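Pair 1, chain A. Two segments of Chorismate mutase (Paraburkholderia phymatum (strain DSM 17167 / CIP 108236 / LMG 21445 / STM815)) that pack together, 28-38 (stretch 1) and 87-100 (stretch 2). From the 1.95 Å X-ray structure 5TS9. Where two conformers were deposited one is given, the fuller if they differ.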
# COMPACT_ATOMS: atom_id res chain seq x y z
N THR A 28 10.49 -8.63 6.43
CA THR A 28 11.76 -7.98 6.12
C THR A 28 11.63 -6.46 6.06
O THR A 28 12.64 -5.77 6.21
CB THR A 28 12.34 -8.47 4.79
OG1 THR A 28 11.45 -8.08 3.73
CG2 THR A 28 12.53 -9.99 4.80
N ALA A 29 10.43 -5.93 5.82
CA ALA A 29 10.23 -4.47 5.80
C ALA A 29 10.72 -3.81 7.08
O ALA A 29 11.27 -2.69 7.05
CB ALA A 29 8.75 -4.15 5.58
N ASP A 30 10.54 -4.46 8.23
CA ASP A 30 11.01 -3.88 9.49
C ASP A 30 12.51 -3.64 9.45
O ASP A 30 12.99 -2.58 9.86
CB ASP A 30 10.66 -4.78 10.67
CG ASP A 30 9.17 -5.02 10.79
OD1 ASP A 30 8.48 -4.98 9.75
OD2 ASP A 30 8.70 -5.27 11.92
N GLN A 31 13.28 -4.61 8.93
CA GLN A 31 14.72 -4.42 8.90
C GLN A 31 15.15 -3.52 7.75
O GLN A 31 16.18 -2.84 7.86
CB GLN A 31 15.44 -5.77 8.82
CG GLN A 31 15.60 -6.49 10.16
CD GLN A 31 16.76 -5.94 10.97
OE1 GLN A 31 17.68 -5.33 10.41
NE2 GLN A 31 16.74 -6.16 12.27
N VAL A 32 14.43 -3.50 6.63
CA VAL A 32 14.81 -2.55 5.58
C VAL A 32 14.54 -1.11 6.03
O VAL A 32 15.34 -0.20 5.78
CB VAL A 32 14.10 -2.90 4.26
CG1 VAL A 32 14.26 -1.75 3.26
CG2 VAL A 32 14.68 -4.24 3.67
N ALA A 33 13.42 -0.89 6.73
CA ALA A 33 13.13 0.42 7.30
C ALA A 33 14.25 0.90 8.22
O ALA A 33 14.69 2.05 8.13
CB ALA A 33 11.80 0.38 8.06
N LEU A 34 14.72 0.03 9.12
CA LEU A 34 15.83 0.38 10.00
C LEU A 34 17.05 0.84 9.22
O LEU A 34 17.69 1.85 9.55
CB LEU A 34 16.21 -0.82 10.88
CG LEU A 34 15.23 -1.29 11.94
CD1 LEU A 34 15.72 -2.61 12.58
CD2 LEU A 34 15.01 -0.19 13.00
N SER A 35 17.41 0.07 8.18
CA SER A 35 18.57 0.42 7.39
C SER A 35 18.39 1.77 6.71
O SER A 35 19.33 2.58 6.65
CB SER A 35 18.83 -0.66 6.34
OG SER A 35 19.84 -0.23 5.44
N LYS A 36 17.20 2.03 6.18
CA LYS A 36 16.95 3.30 5.52
C LYS A 36 16.86 4.44 6.52
O LYS A 36 17.22 5.58 6.19
CB LYS A 36 15.69 3.20 4.66
CG LYS A 36 15.93 2.35 3.42
CD LYS A 36 14.70 2.22 2.55
CE LYS A 36 15.00 1.37 1.31
NZ LYS A 36 13.70 0.81 0.75
N TRP A 37 16.43 4.16 7.75
CA TRP A 37 16.50 5.15 8.82
C TRP A 37 17.95 5.52 9.13
O TRP A 37 18.27 6.70 9.32
CB TRP A 37 15.78 4.61 10.07
CG TRP A 37 15.96 5.46 11.33
CD1 TRP A 37 16.97 5.38 12.26
CD2 TRP A 37 15.09 6.50 11.79
NE1 TRP A 37 16.78 6.32 13.26
CE2 TRP A 37 15.63 7.02 12.98
CE3 TRP A 37 13.90 7.05 11.29
CZ2 TRP A 37 15.02 8.05 13.70
CZ3 TRP A 37 13.29 8.07 12.01
CH2 TRP A 37 13.86 8.57 13.19
N ASP A 38 18.84 4.52 9.17
CA ASP A 38 20.26 4.79 9.44
C ASP A 38 20.91 5.57 8.30
O ASP A 38 21.65 6.53 8.54
CB ASP A 38 21.00 3.47 9.67
CG ASP A 38 20.54 2.73 10.93
OD1 ASP A 38 19.80 3.34 11.74
OD2 ASP A 38 20.91 1.54 11.10
N ALA A 87 5.23 3.64 6.77
CA ALA A 87 4.52 3.86 8.03
C ALA A 87 5.49 3.82 9.21
O ALA A 87 5.42 4.67 10.11
CB ALA A 87 3.41 2.83 8.22
N LEU A 88 6.38 2.83 9.22
CA LEU A 88 7.37 2.72 10.29
C LEU A 88 8.26 3.95 10.32
O LEU A 88 8.52 4.51 11.39
CB LEU A 88 8.22 1.47 10.10
CG LEU A 88 7.57 0.10 10.31
CD1 LEU A 88 8.62 -0.96 10.05
CD2 LEU A 88 7.07 -0.01 11.77
N LEU A 89 8.78 4.36 9.16
CA LEU A 89 9.70 5.50 9.13
C LEU A 89 9.02 6.75 9.65
O LEU A 89 9.63 7.52 10.40
CB LEU A 89 10.21 5.72 7.72
CG LEU A 89 11.27 4.72 7.30
CD1 LEU A 89 11.45 4.81 5.82
CD2 LEU A 89 12.61 4.97 8.07
N ASN A 90 7.76 6.97 9.28
CA ASN A 90 7.11 8.17 9.79
C ASN A 90 6.72 8.02 11.25
O ASN A 90 6.71 9.02 11.97
CB ASN A 90 5.89 8.54 8.94
CG ASN A 90 6.22 9.58 7.86
OD1 ASN A 90 7.38 9.99 7.73
ND2 ASN A 90 5.21 10.01 7.09
N ASN A 91 6.40 6.80 11.70
CA ASN A 91 6.20 6.58 13.13
C ASN A 91 7.46 6.97 13.89
O ASN A 91 7.39 7.66 14.91
CB ASN A 91 5.84 5.12 13.42
CG ASN A 91 4.43 4.79 13.02
OD1 ASN A 91 3.68 5.67 12.66
ND2 ASN A 91 4.06 3.51 13.10
N TRP A 92 8.61 6.52 13.41
CA TRP A 92 9.88 6.84 14.08
C TRP A 92 10.20 8.32 13.97
O TRP A 92 10.69 8.93 14.93
CB TRP A 92 11.00 6.00 13.47
CG TRP A 92 10.74 4.55 13.62
CD1 TRP A 92 9.92 3.95 14.54
CD2 TRP A 92 11.30 3.50 12.82
NE1 TRP A 92 9.93 2.57 14.35
CE2 TRP A 92 10.77 2.28 13.30
CE3 TRP A 92 12.18 3.47 11.74
CZ2 TRP A 92 11.10 1.03 12.74
CZ3 TRP A 92 12.52 2.24 11.18
CH2 TRP A 92 11.98 1.03 11.68
N ARG A 93 9.93 8.92 12.81
CA ARG A 93 10.16 10.36 12.65
C ARG A 93 9.36 11.16 13.68
O ARG A 93 9.87 12.14 14.23
CB ARG A 93 9.81 10.81 11.23
CG ARG A 93 10.84 10.44 10.16
CD ARG A 93 10.56 11.14 8.85
NE ARG A 93 11.48 10.71 7.80
CZ ARG A 93 11.17 9.84 6.84
NH1 ARG A 93 9.95 9.31 6.77
NH2 ARG A 93 12.09 9.51 5.94
N ARG A 94 8.12 10.74 13.97
CA ARG A 94 7.30 11.49 14.92
C ARG A 94 7.79 11.32 16.36
O ARG A 94 7.55 12.20 17.20
CB ARG A 94 5.83 11.05 14.82
CG ARG A 94 5.09 11.57 13.56
CD ARG A 94 3.60 11.14 13.52
NE ARG A 94 3.43 9.77 13.03
CZ ARG A 94 3.29 9.42 11.75
NH1 ARG A 94 3.27 10.34 10.78
NH2 ARG A 94 3.14 8.13 11.44
N GLN A 95 8.45 10.22 16.67
CA GLN A 95 8.99 10.02 18.02
C GLN A 95 10.41 10.53 18.17
O GLN A 95 10.83 10.82 19.30
CB GLN A 95 8.94 8.53 18.40
CG GLN A 95 7.52 7.98 18.56
CD GLN A 95 7.42 6.48 18.27
OE1 GLN A 95 8.41 5.76 18.28
NE2 GLN A 95 6.20 6.01 17.99
N GLY A 96 11.15 10.65 17.08
CA GLY A 96 12.53 11.11 17.15
C GLY A 96 13.58 10.03 17.19
O GLY A 96 14.77 10.36 17.25
N ASP A 97 13.18 8.76 17.19
CA ASP A 97 14.13 7.66 17.22
C ASP A 97 13.44 6.39 16.73
O ASP A 97 12.21 6.27 16.81
CB ASP A 97 14.71 7.44 18.62
CG ASP A 97 16.10 6.81 18.61
OD1 ASP A 97 16.60 6.41 17.52
OD2 ASP A 97 16.70 6.71 19.70
N ALA A 98 14.25 5.47 16.21
CA ALA A 98 13.85 4.14 15.78
C ALA A 98 14.25 3.12 16.82
O ALA A 98 15.15 3.38 17.64
CB ALA A 98 14.51 3.81 14.44
N PRO A 99 13.61 1.95 16.85
CA PRO A 99 14.01 0.90 17.81
C PRO A 99 15.50 0.58 17.71
O PRO A 99 16.13 0.74 16.66
CB PRO A 99 13.14 -0.30 17.42
CG PRO A 99 12.39 0.08 16.19
CD PRO A 99 12.40 1.57 16.09
N ALA A 100 16.07 0.13 18.83
CA ALA A 100 17.47 -0.28 18.89
C ALA A 100 17.70 -1.73 18.43
O ALA A 100 18.73 -2.32 18.77
CB ALA A 100 18.00 -0.11 20.32

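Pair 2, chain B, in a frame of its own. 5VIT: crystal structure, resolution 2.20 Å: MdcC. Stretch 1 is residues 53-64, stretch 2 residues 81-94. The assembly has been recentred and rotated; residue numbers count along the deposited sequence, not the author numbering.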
# COMPACT_ATOMS: atom_id res chain seq x y z
N SER B 53 -23.21 -11.41 -4.99
CA SER B 53 -22.12 -11.00 -5.88
C SER B 53 -21.03 -10.28 -5.10
O SER B 53 -19.86 -10.29 -5.48
CB SER B 53 -22.65 -10.12 -7.01
OG SER B 53 -23.27 -8.98 -6.46
N ARG B 54 -21.43 -9.67 -3.99
CA ARG B 54 -20.48 -9.12 -3.03
C ARG B 54 -19.56 -10.23 -2.49
O ARG B 54 -18.34 -10.10 -2.54
CB ARG B 54 -21.24 -8.42 -1.89
CG ARG B 54 -20.36 -7.91 -0.78
CD ARG B 54 -21.19 -7.43 0.42
NE ARG B 54 -21.57 -6.02 0.33
CZ ARG B 54 -22.74 -5.56 -0.12
NH1 ARG B 54 -23.68 -6.41 -0.53
NH2 ARG B 54 -22.96 -4.25 -0.15
N TRP B 55 -20.15 -11.33 -2.01
CA TRP B 55 -19.36 -12.45 -1.49
C TRP B 55 -18.48 -13.06 -2.59
O TRP B 55 -17.34 -13.45 -2.34
CB TRP B 55 -20.28 -13.52 -0.88
CG TRP B 55 -20.85 -13.14 0.48
CD1 TRP B 55 -22.06 -12.56 0.73
CD2 TRP B 55 -20.21 -13.30 1.76
NE1 TRP B 55 -22.22 -12.36 2.08
CE2 TRP B 55 -21.10 -12.80 2.73
CE3 TRP B 55 -18.98 -13.82 2.17
CZ2 TRP B 55 -20.80 -12.81 4.10
CZ3 TRP B 55 -18.68 -13.83 3.52
CH2 TRP B 55 -19.59 -13.33 4.47
N GLN B 56 -19.00 -13.11 -3.81
CA GLN B 56 -18.25 -13.60 -4.96
C GLN B 56 -16.98 -12.76 -5.19
O GLN B 56 -15.86 -13.30 -5.37
CB GLN B 56 -19.14 -13.58 -6.21
CG GLN B 56 -18.46 -14.11 -7.45
CD GLN B 56 -18.04 -15.56 -7.30
OE1 GLN B 56 -18.78 -16.39 -6.75
NE2 GLN B 56 -16.84 -15.88 -7.77
N HIS B 57 -17.14 -11.45 -5.20
CA HIS B 57 -16.01 -10.56 -5.39
C HIS B 57 -14.96 -10.72 -4.30
O HIS B 57 -13.77 -10.79 -4.59
CB HIS B 57 -16.48 -9.11 -5.43
CG HIS B 57 -17.23 -8.76 -6.67
ND1 HIS B 57 -18.43 -8.08 -6.65
CD2 HIS B 57 -16.96 -9.01 -7.97
CE1 HIS B 57 -18.86 -7.92 -7.88
NE2 HIS B 57 -17.99 -8.48 -8.71
N LEU B 58 -15.43 -10.80 -3.06
CA LEU B 58 -14.57 -10.93 -1.89
C LEU B 58 -13.63 -12.14 -2.02
O LEU B 58 -12.40 -12.02 -1.92
CB LEU B 58 -15.46 -11.03 -0.64
CG LEU B 58 -14.87 -10.77 0.75
CD1 LEU B 58 -13.84 -9.70 0.67
CD2 LEU B 58 -15.98 -10.31 1.68
N PHE B 59 -14.23 -13.30 -2.30
CA PHE B 59 -13.47 -14.54 -2.49
C PHE B 59 -12.57 -14.50 -3.72
O PHE B 59 -11.46 -15.04 -3.72
CB PHE B 59 -14.43 -15.73 -2.61
CG PHE B 59 -15.23 -16.00 -1.36
CD1 PHE B 59 -16.57 -16.32 -1.44
CD2 PHE B 59 -14.63 -15.96 -0.12
CE1 PHE B 59 -17.30 -16.59 -0.31
CE2 PHE B 59 -15.37 -16.23 1.02
CZ PHE B 59 -16.70 -16.54 0.93
N GLU B 60 -13.06 -13.88 -4.79
CA GLU B 60 -12.28 -13.77 -6.00
C GLU B 60 -10.95 -13.08 -5.72
O GLU B 60 -9.91 -13.53 -6.17
CB GLU B 60 -13.04 -13.00 -7.07
CG GLU B 60 -14.02 -13.84 -7.84
CD GLU B 60 -14.90 -13.01 -8.74
OE1 GLU B 60 -14.73 -11.77 -8.79
OE2 GLU B 60 -15.78 -13.60 -9.40
N ARG B 61 -11.00 -11.99 -4.95
CA ARG B 61 -9.82 -11.21 -4.61
C ARG B 61 -8.92 -11.93 -3.66
O ARG B 61 -7.69 -11.89 -3.77
CB ARG B 61 -10.22 -9.88 -4.01
CG ARG B 61 -10.95 -9.03 -4.98
CD ARG B 61 -10.88 -7.64 -4.53
NE ARG B 61 -11.48 -6.76 -5.52
CZ ARG B 61 -11.42 -5.45 -5.43
NH1 ARG B 61 -10.77 -4.91 -4.41
NH2 ARG B 61 -12.00 -4.69 -6.36
N LEU B 62 -9.55 -12.59 -2.70
CA LEU B 62 -8.82 -13.36 -1.72
C LEU B 62 -7.98 -14.46 -2.40
O LEU B 62 -6.83 -14.70 -2.03
CB LEU B 62 -9.81 -13.94 -0.72
CG LEU B 62 -9.28 -14.50 0.59
CD1 LEU B 62 -8.53 -13.42 1.38
CD2 LEU B 62 -10.45 -15.09 1.37
N PHE B 63 -8.54 -15.11 -3.42
CA PHE B 63 -7.87 -16.25 -4.05
C PHE B 63 -7.21 -15.94 -5.40
O PHE B 63 -6.77 -16.85 -6.11
CB PHE B 63 -8.88 -17.40 -4.21
CG PHE B 63 -9.58 -17.76 -2.93
CD1 PHE B 63 -10.95 -17.98 -2.91
CD2 PHE B 63 -8.87 -17.85 -1.74
CE1 PHE B 63 -11.60 -18.29 -1.72
CE2 PHE B 63 -9.51 -18.16 -0.55
CZ PHE B 63 -10.88 -18.38 -0.54
N ASP B 64 -7.12 -14.66 -5.74
CA ASP B 64 -6.53 -14.20 -7.01
C ASP B 64 -5.04 -14.56 -7.12
O ASP B 64 -4.19 -13.95 -6.45
CB ASP B 64 -6.74 -12.68 -7.15
CG ASP B 64 -6.24 -12.12 -8.49
OD1 ASP B 64 -6.40 -10.90 -8.72
OD2 ASP B 64 -5.68 -12.87 -9.31
N THR B 81 -19.06 -6.21 7.83
CA THR B 81 -18.57 -5.51 6.64
C THR B 81 -17.62 -6.44 5.88
O THR B 81 -17.05 -7.36 6.46
CB THR B 81 -17.83 -4.22 7.00
OG1 THR B 81 -16.73 -4.54 7.87
CG2 THR B 81 -18.77 -3.24 7.70
N PRO B 82 -17.44 -6.19 4.57
CA PRO B 82 -16.48 -6.96 3.77
C PRO B 82 -15.08 -6.90 4.36
O PRO B 82 -14.33 -7.88 4.28
CB PRO B 82 -16.53 -6.27 2.41
CG PRO B 82 -17.92 -5.80 2.32
CD PRO B 82 -18.25 -5.30 3.72
N GLY B 83 -14.75 -5.76 4.95
CA GLY B 83 -13.50 -5.60 5.66
C GLY B 83 -13.34 -6.57 6.82
O GLY B 83 -12.30 -7.23 6.94
N VAL B 84 -14.36 -6.66 7.67
CA VAL B 84 -14.33 -7.62 8.78
C VAL B 84 -14.30 -9.05 8.25
O VAL B 84 -13.53 -9.88 8.74
CB VAL B 84 -15.54 -7.44 9.73
CG1 VAL B 84 -15.63 -8.59 10.75
CG2 VAL B 84 -15.47 -6.08 10.44
N VAL B 85 -15.12 -9.34 7.24
CA VAL B 85 -15.16 -10.67 6.63
C VAL B 85 -13.77 -11.09 6.11
O VAL B 85 -13.27 -12.16 6.45
CB VAL B 85 -16.17 -10.73 5.44
CG1 VAL B 85 -16.08 -12.08 4.76
CG2 VAL B 85 -17.60 -10.46 5.91
N ARG B 86 -13.15 -10.23 5.31
CA ARG B 86 -11.82 -10.52 4.79
C ARG B 86 -10.81 -10.81 5.90
O ARG B 86 -10.08 -11.80 5.84
CB ARG B 86 -11.31 -9.36 3.92
CG ARG B 86 -9.88 -9.59 3.50
CD ARG B 86 -9.35 -8.56 2.53
NE ARG B 86 -7.93 -8.83 2.30
CZ ARG B 86 -7.10 -8.04 1.64
NH1 ARG B 86 -7.53 -6.89 1.13
NH2 ARG B 86 -5.84 -8.40 1.50
N LEU B 87 -10.78 -9.95 6.92
CA LEU B 87 -9.84 -10.10 8.03
C LEU B 87 -10.00 -11.44 8.76
O LEU B 87 -9.01 -12.11 9.06
CB LEU B 87 -10.02 -8.94 9.01
CG LEU B 87 -8.89 -8.72 10.01
CD1 LEU B 87 -7.55 -8.52 9.28
CD2 LEU B 87 -9.21 -7.53 10.90
N ARG B 88 -11.24 -11.83 9.04
CA ARG B 88 -11.51 -13.12 9.68
C ARG B 88 -11.15 -14.33 8.85
O ARG B 88 -10.66 -15.33 9.38
CB ARG B 88 -12.97 -13.20 10.06
CG ARG B 88 -13.21 -12.44 11.30
CD ARG B 88 -14.40 -12.97 11.99
NE ARG B 88 -14.19 -13.02 13.43
CZ ARG B 88 -14.19 -11.96 14.22
NH1 ARG B 88 -14.34 -10.75 13.70
NH2 ARG B 88 -14.02 -12.12 15.53
N LEU B 89 -11.42 -14.25 7.55
CA LEU B 89 -11.08 -15.32 6.64
C LEU B 89 -9.57 -15.50 6.64
O LEU B 89 -9.08 -16.63 6.60
CB LEU B 89 -11.61 -15.04 5.24
CG LEU B 89 -13.05 -15.49 5.01
CD1 LEU B 89 -13.65 -14.82 3.79
CD2 LEU B 89 -13.04 -16.99 4.84
N GLU B 90 -8.84 -14.39 6.69
CA GLU B 90 -7.38 -14.46 6.71
C GLU B 90 -6.90 -15.02 8.05
O GLU B 90 -5.97 -15.83 8.08
CB GLU B 90 -6.76 -13.08 6.41
CG GLU B 90 -6.85 -12.69 4.91
CD GLU B 90 -6.64 -11.20 4.62
OE1 GLU B 90 -7.02 -10.35 5.47
OE2 GLU B 90 -6.14 -10.86 3.52
N GLN B 91 -7.56 -14.64 9.15
CA GLN B 91 -7.29 -15.23 10.46
C GLN B 91 -7.51 -16.76 10.48
O GLN B 91 -6.72 -17.51 11.06
CB GLN B 91 -8.19 -14.61 11.54
CG GLN B 91 -7.98 -13.12 11.79
CD GLN B 91 -8.94 -12.56 12.84
OE1 GLN B 91 -9.92 -13.22 13.24
NE2 GLN B 91 -8.68 -11.33 13.29
N GLY B 92 -8.60 -17.19 9.86
CA GLY B 92 -8.90 -18.61 9.74
C GLY B 92 -7.85 -19.37 8.95
O GLY B 92 -7.36 -20.40 9.41
N PHE B 93 -7.50 -18.87 7.77
CA PHE B 93 -6.48 -19.51 6.92
C PHE B 93 -5.13 -19.56 7.61
O PHE B 93 -4.38 -20.52 7.43
CB PHE B 93 -6.35 -18.78 5.57
CG PHE B 93 -7.36 -19.21 4.54
CD1 PHE B 93 -8.51 -18.46 4.32
CD2 PHE B 93 -7.18 -20.38 3.81
CE1 PHE B 93 -9.45 -18.85 3.37
CE2 PHE B 93 -8.11 -20.78 2.86
CZ PHE B 93 -9.25 -20.02 2.64
N GLU B 94 -4.83 -18.52 8.39
CA GLU B 94 -3.61 -18.46 9.19
C GLU B 94 -3.49 -19.61 10.19
O GLU B 94 -2.44 -20.25 10.28
CB GLU B 94 -3.53 -17.14 9.95
CG GLU B 94 -2.15 -16.51 9.99
CD GLU B 94 -1.88 -15.65 8.76
OE1 GLU B 94 -2.76 -15.60 7.86
OE2 GLU B 94 -0.81 -15.01 8.70

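Both pairs set two helices side by side, running roughly the same way and crossing at -49° in pair 1 and -43° in pair 2. Fourteen central residues superpose with an RMSD of 0.6 Å over N, CA and C. The axes come within 9.7 Å in pair 1 and 10.9 Å in pair 2, and no hydrogen bond crosses either contact, so shape and apolar packing carry both.

The central match is Ala A33 with Leu B58, both pointing toward the partner helix. At the alanine the backbones lie close: the CA atoms of Ala A33 and Leu A89 are 6.4 Å apart, and the partner side chains reach the first helix's main chain, with Leu A89 CD2 3.6 Å from Ala A33 O. Leu B58 fills the site itself, its CD2 3.6 Å from Val B85 CG1 and its CD1 4.1 Å from Arg B86 CB. Those two residues match Leu A88 and Leu A89, so a small residue among two leucines and a tryptophan, Ala A33 CB lying 3.7 Å from Trp A92 CH2, is replaced by a leucine against a valine and the start of an arginine. Further out, Arg B86 NE forms a salt bridge with Glu B90 OE2 at 3.0 Å along its own helix.

Leu A88 and Val B85 both point toward the other helix. Leu A88 CD1 lies 4.0 Å from Ala A33 CB and 3.8 Å from Asp A30 CA; Val B85 CG1 lies 3.4 Å from CZ3 of Trp B55, the match of Asp A30.

One turn on, Trp A92 matches Leu B89, and both point toward the other helix. Leu A34 CD2 touches Trp A92 CH2 at 3.5 Å, and at the matched sites Phe B59 CE2 touches Leu B89 CD1 at 3.6 Å. The aromatic has changed helices.

Trp A37 matches Leu B62; the tryptophan points toward the partner, while the leucine leaves sideways and its end comes nearer. Trp A37 gives up 139 Å² to the partner stretch. The edge of Trp A92 meets its face, planes at 89°, and Ala A98 CB sits over its five-membered ring, 3.5 Å from the centroid. That methyl comes from the loop after the helix, where Gly A96 takes a positive phi at which a CB would jam against the preceding carbonyl O. At the glycine's matching position Phe B93 remains helical and points inward, its CE1 4.4 Å from Leu B62 CD2 and its CZ 3.7 Å from Phe B63 CE2.

The crossing is kept nearly the same, with a modest change in spacing, while the large side chains change sites.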